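Local coordinates for protein lectin (Trichosanthes anguina, PDB 4HR6) that binds galactosides through a two-domain beta-trefoil lectin chain and belongs to a nontoxic, three-chain homologue of type II ribosome-inactivating proteins, at residues C[15-21]-C[33-38]; C[232-236]-C[247-253]. Residue numbers count along the deposited sequence, not the author numbering.

Interaction 1 (C[15-21]-C[33-38]); sequences RDALCVD and LILYPC. With AMG (methyl alpha-D-galactopyranoside), chain D.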
ATOM      1  N   ARG C  15     -11.953   7.521  15.290  1.00 47.72           N
ATOM      2  CA  ARG C  15     -13.165   8.332  15.151  1.00 49.02           C
ATOM      3  C   ARG C  15     -12.905   9.788  14.821  1.00 47.83           C
ATOM      4  O   ARG C  15     -12.303  10.523  15.614  1.00 47.96           O
ATOM      5  CB  ARG C  15     -13.965   8.269  16.451  1.00 57.19           C
ATOM      6  CG  ARG C  15     -15.163   7.349  16.411  1.00 60.84           C
ATOM      7  CD  ARG C  15     -16.420   8.062  15.936  1.00 64.30           C
ATOM      8  NE  ARG C  15     -17.587   7.557  16.653  1.00 72.43           N
ATOM      9  CZ  ARG C  15     -18.838   7.970  16.471  1.00 71.57           C
ATOM     10  NH1 ARG C  15     -19.810   7.424  17.188  1.00 65.86           N
ATOM     11  NH2 ARG C  15     -19.118   8.911  15.577  1.00 74.64           N
ATOM     12  N   ASP C  16     -13.347  10.203  13.638  1.00 46.35           N
ATOM     13  CA  ASP C  16     -13.201  11.585  13.203  1.00 50.00           C
ATOM     14  C   ASP C  16     -11.764  12.123  13.278  1.00 53.24           C
ATOM     15  O   ASP C  16     -11.553  13.336  13.298  1.00 56.27           O
ATOM     16  CB  ASP C  16     -14.190  12.487  13.980  1.00 54.89           C
ATOM     17  CG  ASP C  16     -15.585  12.511  13.341  1.00 53.19           C
ATOM     18  OD1 ASP C  16     -15.910  13.527  12.691  1.00 53.05           O
ATOM     19  OD2 ASP C  16     -16.330  11.504  13.440  1.00 56.27           O
ATOM     20  N   ALA C  17     -10.780  11.220  13.274  1.00 54.88           N
ATOM     21  CA  ALA C  17      -9.354  11.585  13.276  1.00 56.91           C
ATOM     22  C   ALA C  17      -8.832  12.003  14.634  1.00 54.20           C
ATOM     23  O   ALA C  17      -7.793  12.641  14.724  1.00 54.90           O
ATOM     24  CB  ALA C  17      -9.068  12.689  12.251  1.00 61.38           C
ATOM     25  N   LEU C  18      -9.545  11.646  15.691  1.00 55.52           N
ATOM     26  CA  LEU C  18      -9.125  12.025  17.028  1.00 55.58           C
ATOM     27  C   LEU C  18      -8.240  10.947  17.620  1.00 52.32           C
ATOM     28  O   LEU C  18      -8.291   9.793  17.197  1.00 48.66           O
ATOM     29  CB  LEU C  18     -10.340  12.285  17.918  1.00 57.59           C
ATOM     30  CG  LEU C  18     -11.118  13.547  17.525  1.00 58.74           C
ATOM     31  CD1 LEU C  18     -12.563  13.455  17.987  1.00 62.27           C
ATOM     32  CD2 LEU C  18     -10.450  14.781  18.100  1.00 59.53           C
ATOM     33  N   CYS C  19      -7.454  11.342  18.619  1.00 51.58           N
ATOM     34  CA  CYS C  19      -6.463  10.475  19.242  1.00 52.85           C
ATOM     35  C   CYS C  19      -6.884   9.940  20.613  1.00 57.08           C
ATOM     36  O   CYS C  19      -7.563  10.621  21.385  1.00 56.86           O
ATOM     37  CB  CYS C  19      -5.136  11.222  19.352  1.00 54.12           C
ATOM     38  SG  CYS C  19      -4.201  11.188  17.806  1.00 51.25           S
ATOM     39  N   VAL C  20      -6.470   8.701  20.885  1.00 55.61           N
ATOM     40  CA  VAL C  20      -6.628   8.072  22.179  1.00 55.25           C
ATOM     41  C   VAL C  20      -5.694   8.777  23.182  1.00 59.89           C
ATOM     42  O   VAL C  20      -4.493   8.958  22.947  1.00 54.79           O
ATOM     43  CB  VAL C  20      -6.357   6.563  22.084  1.00 54.82           C
ATOM     44  CG1 VAL C  20      -6.406   5.907  23.452  1.00 54.54           C
ATOM     45  CG2 VAL C  20      -7.366   5.911  21.143  1.00 53.71           C
ATOM     46  N   ASP C  21      -6.280   9.194  24.300  1.00 63.37           N
ATOM     47  CA  ASP C  21      -5.676  10.185  25.186  1.00 62.05           C
ATOM     48  C   ASP C  21      -6.134   9.853  26.607  1.00 65.22           C
ATOM     49  O   ASP C  21      -7.338   9.733  26.862  1.00 66.39           O
ATOM     50  CB  ASP C  21      -6.121  11.589  24.730  1.00 59.18           C
ATOM     51  CG  ASP C  21      -5.725  12.701  25.697  1.00 60.16           C
ATOM     52  OD1 ASP C  21      -5.233  13.762  25.239  1.00 53.48           O
ATOM     53  OD2 ASP C  21      -5.935  12.526  26.913  1.00 64.33           O
ATOM     54  N   LEU C  33      -9.727   6.942  29.631  1.00 61.86           N
ATOM     55  CA  LEU C  33      -9.179   7.387  28.330  1.00 63.02           C
ATOM     56  C   LEU C  33     -10.262   7.916  27.412  1.00 59.58           C
ATOM     57  O   LEU C  33     -11.315   7.292  27.238  1.00 52.64           O
ATOM     58  CB  LEU C  33      -8.402   6.284  27.601  1.00 64.37           C
ATOM     59  CG  LEU C  33      -8.614   4.857  28.096  1.00 70.32           C
ATOM     60  CD1 LEU C  33      -8.795   3.867  26.953  1.00 74.75           C
ATOM     61  CD2 LEU C  33      -7.457   4.472  29.009  1.00 69.57           C
ATOM     62  N   ILE C  34      -9.958   9.054  26.799  1.00 58.08           N
ATOM     63  CA  ILE C  34     -10.879   9.757  25.916  1.00 64.33           C
ATOM     64  C   ILE C  34     -10.355   9.850  24.475  1.00 64.95           C
ATOM     65  O   ILE C  34      -9.188   9.557  24.213  1.00 62.72           O
ATOM     66  CB  ILE C  34     -11.112  11.200  26.424  1.00 63.65           C
ATOM     67  CG1 ILE C  34      -9.782  11.951  26.575  1.00 61.04           C
ATOM     68  CG2 ILE C  34     -11.850  11.176  27.755  1.00 66.97           C
ATOM     69  CD1 ILE C  34      -9.923  13.453  26.682  1.00 61.37           C
ATOM     70  N   LEU C  35     -11.231  10.264  23.558  1.00 63.38           N
ATOM     71  CA  LEU C  35     -10.809  10.840  22.289  1.00 64.25           C
ATOM     72  C   LEU C  35     -10.483  12.300  22.528  1.00 63.30           C
ATOM     73  O   LEU C  35     -11.212  12.975  23.235  1.00 62.42           O
ATOM     74  CB  LEU C  35     -11.919  10.789  21.245  1.00 68.61           C
ATOM     75  CG  LEU C  35     -12.370   9.458  20.663  1.00 72.40           C
ATOM     76  CD1 LEU C  35     -13.347   9.757  19.535  1.00 72.79           C
ATOM     77  CD2 LEU C  35     -11.199   8.622  20.166  1.00 75.04           C
ATOM     78  N   TYR C  36      -9.421  12.797  21.904  1.00 63.57           N
ATOM     79  CA  TYR C  36      -9.025  14.194  22.049  1.00 64.65           C
ATOM     80  C   TYR C  36      -8.201  14.619  20.825  1.00 63.02           C
ATOM     81  O   TYR C  36      -7.513  13.799  20.241  1.00 63.68           O
ATOM     82  CB  TYR C  36      -8.216  14.371  23.346  1.00 67.01           C
ATOM     83  CG  TYR C  36      -8.172  15.794  23.863  1.00 69.85           C
ATOM     84  CD1 TYR C  36      -9.190  16.294  24.686  1.00 72.91           C
ATOM     85  CD2 TYR C  36      -7.125  16.646  23.529  1.00 71.40           C
ATOM     86  CE1 TYR C  36      -9.160  17.602  25.158  1.00 73.19           C
ATOM     87  CE2 TYR C  36      -7.088  17.957  23.995  1.00 77.43           C
ATOM     88  CZ  TYR C  36      -8.107  18.427  24.810  1.00 74.74           C
ATOM     89  OH  TYR C  36      -8.063  19.717  25.269  1.00 74.84           O
ATOM     90  N   PRO C  37      -8.277  15.900  20.424  1.00 65.07           N
ATOM     91  CA  PRO C  37      -7.416  16.380  19.348  1.00 66.82           C
ATOM     92  C   PRO C  37      -5.981  15.854  19.445  1.00 67.20           C
ATOM     93  O   PRO C  37      -5.388  15.885  20.527  1.00 63.03           O
ATOM     94  CB  PRO C  37      -7.442  17.896  19.541  1.00 68.51           C
ATOM     95  CG  PRO C  37      -8.773  18.178  20.154  1.00 67.30           C
ATOM     96  CD  PRO C  37      -9.277  16.914  20.802  1.00 65.69           C
ATOM     97  N   CYS C  38      -5.444  15.367  18.325  1.00 63.20           N
ATOM     98  CA  CYS C  38      -4.102  14.809  18.303  1.00 55.30           C
ATOM     99  C   CYS C  38      -3.093  15.908  18.503  1.00 55.47           C
ATOM    100  O   CYS C  38      -3.215  16.984  17.929  1.00 53.87           O
ATOM    101  CB  CYS C  38      -3.816  14.102  16.984  1.00 52.93           C
ATOM    102  SG  CYS C  38      -4.899  12.706  16.679  1.00 50.25           S
TER
HETATM  103  C1  AMG D 301      -5.358  18.468  28.946  1.00 84.32           C
HETATM  104  C2  AMG D 301      -4.398  17.537  28.203  1.00 83.19           C
HETATM  105  C3  AMG D 301      -5.093  16.808  27.048  1.00 81.88           C
HETATM  106  C4  AMG D 301      -6.423  16.178  27.471  1.00 81.10           C
HETATM  107  C5  AMG D 301      -7.278  17.131  28.323  1.00 83.36           C
HETATM  108  C6  AMG D 301      -8.482  16.411  28.930  1.00 83.34           C
HETATM  109  C7  AMG D 301      -5.472  20.850  28.651  1.00 85.73           C
HETATM  110  O1  AMG D 301      -5.745  19.561  28.097  1.00 85.55           O
HETATM  111  O2  AMG D 301      -3.300  18.302  27.693  1.00 80.39           O
HETATM  112  O3  AMG D 301      -4.229  15.788  26.524  1.00 84.28           O
HETATM  113  O4  AMG D 301      -6.172  14.958  28.179  1.00 74.09           O
HETATM  114  O5  AMG D 301      -6.507  17.722  29.379  1.00 84.21           O
HETATM  115  O6  AMG D 301      -9.621  17.280  28.947  1.00 84.27           O
HETATM  116  O   HOH W   1      -6.952  15.154  15.819  1.00 49.10           O
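Leucine side chains form the apolar centre: Leu18 CB lies 4.0 Å from Leu35 CB, Leu18 CD2 reaches Pro37 CD at 3.6 Å, and Arg15 CB adds its aliphatic part at 3.5 Å from Leu35 CD1. On the face shared by Cys19, Tyr36 and Asp21, the Cys19 SG–Cys38 SG disulfide (2.0 Å, chi3 95°) ties in the loop that follows strand 33-36. Strands 19-21 and 33-36 run antiparallel, their axes approaching to 4.7 Å at 144°. Cys19 pairs with Tyr36 through Cys19 N–Tyr36 O and Tyr36 N–Cys19 O, both 2.9 Å; Asp21 pairs with Ile34 through Asp21 N–Ile34 O (2.9 Å) and Ile34 N–Asp21 O (2.7 Å). One water joins Ala17 O and Cys38 N, 2.9 Å from each. At the polar edge Asp21 OD1 accepts from galactoside O3 (2.6 Å) and Asp21 OD2 from O4 (2.8 Å), while sugar C5 lies over a face of the Tyr36 ring. A carboxylate gripping O3 and O4 beside an aromatic platform is the galactose-binding pattern of ricin-type lectins; Asn43, Gln41 and Gly24 supply further sugar bonds. The hairpin packs on strand 7-13, where Val20 bonds to Ile12 through the backbone and Cys38 touches Arg11.

Interaction 2 (C[232-236]-C[247-253]); sequences RLAMD and IILHRPH. With AMG (methyl alpha-D-galactopyranoside), chain E.
Strands 234-236 and 247-250 run antiparallel, their axes approaching to 4.6 Å at 144°; phi/psi is -61/141 at Met235, -157/128 at Asp236 and otherwise in the beta region. Ala234 and His250 form a hydrogen-bonded pair (CA–CA 5.4 Å), with Ala234 N–His250 O and His250 N–Ala234 O both 2.9 Å. Met235 faces Leu249 as a non-hydrogen-bonded pair (CA–CA 4.9 Å). Asp236 and Ile248 form a hydrogen-bonded pair (CA–CA 5.2 Å), Ile248 N donating to Asp236 O at 2.9 Å. Side chains of Met235 and Leu249 share one sheet face; those of Ala234, Asp236, Ile248 and His250 share the other. Leu233 CB packs on Leu249 CG (3.6 Å), and Pro252 CB lies over a face of the Arg232 guanidinium, whose NH1 hydrogen-bonds Ser226 OG and forms a salt bridge with Asp222. Asp236 (chi1 t) accepts from galactoside O3 at OD1 (2.6 Å) and O4 at OD2 (3.1 Å); His253 NE2 (chi1 p) donates to O3 (2.8 Å). His250 (chi1 t) donates from ND1 to Arg251 O (2.7 Å) and sets a ring face beneath the sugar, NE2 3.6 Å from C4. Aspartate bonds plus a ring platform mark a ricin-type beta-trefoil galactose site, where Asp199, Arg239 and Asn257 also hydrogen-bond the sugar.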
ATOM      1  N   ARG C 232     -16.606 -11.101   4.457  1.00 72.37           N
ATOM      2  CA  ARG C 232     -16.089  -9.893   3.810  1.00 65.83           C
ATOM      3  C   ARG C 232     -16.762  -9.616   2.466  1.00 58.17           C
ATOM      4  O   ARG C 232     -16.980 -10.532   1.682  1.00 59.16           O
ATOM      5  CB  ARG C 232     -14.571 -10.051   3.609  1.00 68.33           C
ATOM      6  CG  ARG C 232     -13.883  -8.920   2.860  1.00 67.84           C
ATOM      7  CD  ARG C 232     -12.381  -9.131   2.800  1.00 68.11           C
ATOM      8  NE  ARG C 232     -11.979 -10.219   1.902  1.00 67.67           N
ATOM      9  CZ  ARG C 232     -11.462 -10.071   0.675  1.00 67.57           C
ATOM     10  NH1 ARG C 232     -11.270  -8.866   0.130  1.00 68.62           N
ATOM     11  NH2 ARG C 232     -11.131 -11.153  -0.026  1.00 64.41           N
ATOM     12  N   LEU C 233     -17.069  -8.345   2.203  1.00 53.04           N
ATOM     13  CA  LEU C 233     -17.566  -7.908   0.893  1.00 54.11           C
ATOM     14  C   LEU C 233     -16.698  -6.774   0.326  1.00 53.55           C
ATOM     15  O   LEU C 233     -16.147  -5.970   1.081  1.00 51.43           O
ATOM     16  CB  LEU C 233     -19.017  -7.420   0.989  1.00 55.18           C
ATOM     17  CG  LEU C 233     -20.064  -8.325   1.654  1.00 58.82           C
ATOM     18  CD1 LEU C 233     -21.359  -7.545   1.878  1.00 58.73           C
ATOM     19  CD2 LEU C 233     -20.315  -9.584   0.837  1.00 58.08           C
ATOM     20  N   ALA C 234     -16.643  -6.696  -1.008  1.00 51.68           N
ATOM     21  CA  ALA C 234     -15.802  -5.738  -1.730  1.00 47.08           C
ATOM     22  C   ALA C 234     -16.603  -4.771  -2.588  1.00 47.87           C
ATOM     23  O   ALA C 234     -17.608  -5.128  -3.185  1.00 49.31           O
ATOM     24  CB  ALA C 234     -14.851  -6.497  -2.629  1.00 49.34           C
ATOM     25  N   MET C 235     -16.111  -3.548  -2.668  1.00 48.32           N
ATOM     26  CA  MET C 235     -16.599  -2.549  -3.589  1.00 45.89           C
ATOM     27  C   MET C 235     -16.397  -3.073  -5.019  1.00 48.29           C
ATOM     28  O   MET C 235     -15.398  -3.734  -5.322  1.00 44.01           O
ATOM     29  CB  MET C 235     -15.846  -1.245  -3.343  1.00 47.99           C
ATOM     30  CG  MET C 235     -16.551  -0.006  -3.826  1.00 48.84           C
ATOM     31  SD  MET C 235     -15.837   1.524  -3.199  1.00 50.36           S
ATOM     32  CE  MET C 235     -16.144   1.363  -1.453  1.00 49.80           C
ATOM     33  N   ASP C 236     -17.370  -2.804  -5.885  1.00 48.27           N
ATOM     34  CA  ASP C 236     -17.529  -3.559  -7.127  1.00 47.57           C
ATOM     35  C   ASP C 236     -18.300  -2.717  -8.138  1.00 49.18           C
ATOM     36  O   ASP C 236     -19.376  -2.192  -7.830  1.00 52.31           O
ATOM     37  CB  ASP C 236     -18.251  -4.885  -6.819  1.00 48.39           C
ATOM     38  CG  ASP C 236     -18.643  -5.679  -8.072  1.00 47.18           C
ATOM     39  OD1 ASP C 236     -18.632  -6.934  -8.037  1.00 44.58           O
ATOM     40  OD2 ASP C 236     -18.983  -5.054  -9.080  1.00 47.13           O
ATOM     41  N   ILE C 247     -22.020   1.585  -8.258  1.00 53.17           N
ATOM     42  CA  ILE C 247     -21.044   0.892  -7.421  1.00 50.64           C
ATOM     43  C   ILE C 247     -21.806   0.115  -6.350  1.00 51.03           C
ATOM     44  O   ILE C 247     -22.604   0.691  -5.610  1.00 50.60           O
ATOM     45  CB  ILE C 247     -20.077   1.876  -6.729  1.00 51.18           C
ATOM     46  CG1 ILE C 247     -19.461   2.836  -7.748  1.00 50.18           C
ATOM     47  CG2 ILE C 247     -18.999   1.114  -5.951  1.00 52.85           C
ATOM     48  CD1 ILE C 247     -18.804   2.134  -8.922  1.00 50.52           C
ATOM     49  N   ILE C 248     -21.556  -1.187  -6.278  1.00 49.19           N
ATOM     50  CA  ILE C 248     -22.230  -2.051  -5.329  1.00 52.01           C
ATOM     51  C   ILE C 248     -21.233  -2.748  -4.397  1.00 56.24           C
ATOM     52  O   ILE C 248     -20.025  -2.685  -4.616  1.00 58.25           O
ATOM     53  CB  ILE C 248     -23.082  -3.120  -6.056  1.00 53.54           C
ATOM     54  CG1 ILE C 248     -22.200  -4.112  -6.817  1.00 52.07           C
ATOM     55  CG2 ILE C 248     -24.079  -2.447  -6.995  1.00 54.60           C
ATOM     56  CD1 ILE C 248     -22.954  -5.271  -7.435  1.00 52.13           C
ATOM     57  N   LEU C 249     -21.775  -3.429  -3.386  1.00 56.41           N
ATOM     58  CA  LEU C 249     -21.015  -4.191  -2.407  1.00 57.19           C
ATOM     59  C   LEU C 249     -21.263  -5.671  -2.635  1.00 57.05           C
ATOM     60  O   LEU C 249     -22.349  -6.171  -2.382  1.00 58.31           O
ATOM     61  CB  LEU C 249     -21.451  -3.793  -0.996  1.00 58.50           C
ATOM     62  CG  LEU C 249     -20.636  -4.326   0.183  1.00 60.09           C
ATOM     63  CD1 LEU C 249     -19.177  -3.907   0.081  1.00 60.49           C
ATOM     64  CD2 LEU C 249     -21.233  -3.803   1.477  1.00 62.21           C
ATOM     65  N   HIS C 250     -20.240  -6.375  -3.097  1.00 57.17           N
ATOM     66  CA  HIS C 250     -20.408  -7.698  -3.671  1.00 55.25           C
ATOM     67  C   HIS C 250     -19.531  -8.729  -2.979  1.00 56.80           C
ATOM     68  O   HIS C 250     -18.615  -8.384  -2.249  1.00 62.01           O
ATOM     69  CB  HIS C 250     -20.052  -7.613  -5.159  1.00 55.08           C
ATOM     70  CG  HIS C 250     -20.486  -8.796  -5.961  1.00 54.23           C
ATOM     71  ND1 HIS C 250     -19.694  -9.911  -6.129  1.00 57.41           N
ATOM     72  CD2 HIS C 250     -21.621  -9.033  -6.656  1.00 54.51           C
ATOM     73  CE1 HIS C 250     -20.327 -10.788  -6.889  1.00 56.06           C
ATOM     74  NE2 HIS C 250     -21.498 -10.279  -7.222  1.00 54.64           N
ATOM     75  N   ARG C 251     -19.839  -9.998  -3.204  1.00 63.04           N
ATOM     76  CA  ARG C 251     -18.958 -11.099  -2.837  1.00 64.89           C
ATOM     77  C   ARG C 251     -17.575 -10.887  -3.476  1.00 62.83           C
ATOM     78  O   ARG C 251     -17.495 -10.545  -4.657  1.00 62.50           O
ATOM     79  CB  ARG C 251     -19.565 -12.410  -3.343  1.00 70.47           C
ATOM     80  CG  ARG C 251     -18.929 -13.676  -2.807  1.00 77.05           C
ATOM     81  CD  ARG C 251     -19.561 -14.914  -3.435  1.00 83.34           C
ATOM     82  NE  ARG C 251     -19.416 -16.083  -2.565  1.00 88.48           N
ATOM     83  CZ  ARG C 251     -20.273 -16.442  -1.606  1.00 92.41           C
ATOM     84  NH1 ARG C 251     -21.381 -15.744  -1.367  1.00 96.06           N
ATOM     85  NH2 ARG C 251     -20.021 -17.521  -0.874  1.00 94.32           N
ATOM     86  N   PRO C 252     -16.485 -11.093  -2.710  1.00 61.79           N
ATOM     87  CA  PRO C 252     -15.144 -10.874  -3.269  1.00 59.43           C
ATOM     88  C   PRO C 252     -14.708 -11.962  -4.244  1.00 55.72           C
ATOM     89  O   PRO C 252     -14.808 -13.150  -3.935  1.00 54.15           O
ATOM     90  CB  PRO C 252     -14.235 -10.884  -2.029  1.00 62.35           C
ATOM     91  CG  PRO C 252     -15.147 -10.840  -0.849  1.00 63.67           C
ATOM     92  CD  PRO C 252     -16.411 -11.497  -1.296  1.00 62.64           C
ATOM     93  N   HIS C 253     -14.253 -11.561  -5.425  1.00 53.17           N
ATOM     94  CA  HIS C 253     -13.682 -12.524  -6.388  1.00 55.74           C
ATOM     95  C   HIS C 253     -12.375 -12.049  -7.041  1.00 54.17           C
ATOM     96  O   HIS C 253     -11.746 -12.807  -7.775  1.00 56.55           O
ATOM     97  CB  HIS C 253     -14.714 -12.944  -7.462  1.00 53.71           C
ATOM     98  CG  HIS C 253     -15.399 -11.795  -8.137  1.00 53.53           C
ATOM     99  ND1 HIS C 253     -14.712 -10.772  -8.754  1.00 56.36           N
ATOM    100  CD2 HIS C 253     -16.713 -11.516  -8.306  1.00 53.48           C
ATOM    101  CE1 HIS C 253     -15.568  -9.908  -9.267  1.00 53.37           C
ATOM    102  NE2 HIS C 253     -16.791 -10.339  -9.015  1.00 54.01           N
TER
HETATM  103  C1  AMG E 302     -21.285  -9.995 -12.470  1.00 65.72           C
HETATM  104  C2  AMG E 302     -19.923  -9.476 -12.006  1.00 66.77           C
HETATM  105  C3  AMG E 302     -19.934  -9.165 -10.505  1.00 66.33           C
HETATM  106  C4  AMG E 302     -21.087  -8.225 -10.180  1.00 66.82           C
HETATM  107  C5  AMG E 302     -22.405  -8.759 -10.764  1.00 68.41           C
HETATM  108  C6  AMG E 302     -23.570  -7.790 -10.582  1.00 69.81           C
HETATM  109  C7  AMG E 302     -22.259 -12.158 -12.695  1.00 70.36           C
HETATM  110  O1  AMG E 302     -21.597 -11.240 -11.829  1.00 67.65           O
HETATM  111  O2  AMG E 302     -18.933 -10.457 -12.324  1.00 63.35           O
HETATM  112  O3  AMG E 302     -18.700  -8.565 -10.082  1.00 66.52           O
HETATM  113  O4  AMG E 302     -20.782  -6.921 -10.691  1.00 60.55           O
HETATM  114  O5  AMG E 302     -22.271  -9.015 -12.163  1.00 63.85           O
HETATM  115  O6  AMG E 302     -24.796  -8.528 -10.692  1.00 73.80           O

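From the N terminus, interaction 1 comes first, pairing 15-21 with 33-38 with 11 residues between them; it is complete long before interaction 2 pairs 232-236 with 247-253 across 10. The two follow in series, neither enclosing nor crossing the other. Each closes a beta hairpin, interaction 1 in the N-terminal ricin-type beta-trefoil and interaction 2 in the C-terminal one. The first hairpin meets strand 7-13 through Val20 and Ile12; strand 247-250 joins the second to strand 201-208. The nearest atoms of interactions 1 and 2 are about 18 Å apart. The 144° strand angle in both, and Asp21–Ile34 matching Asp236–Ile248, are consistent with one hairpin design used twice. Only the first hairpin contains a disulfide linking its own segments.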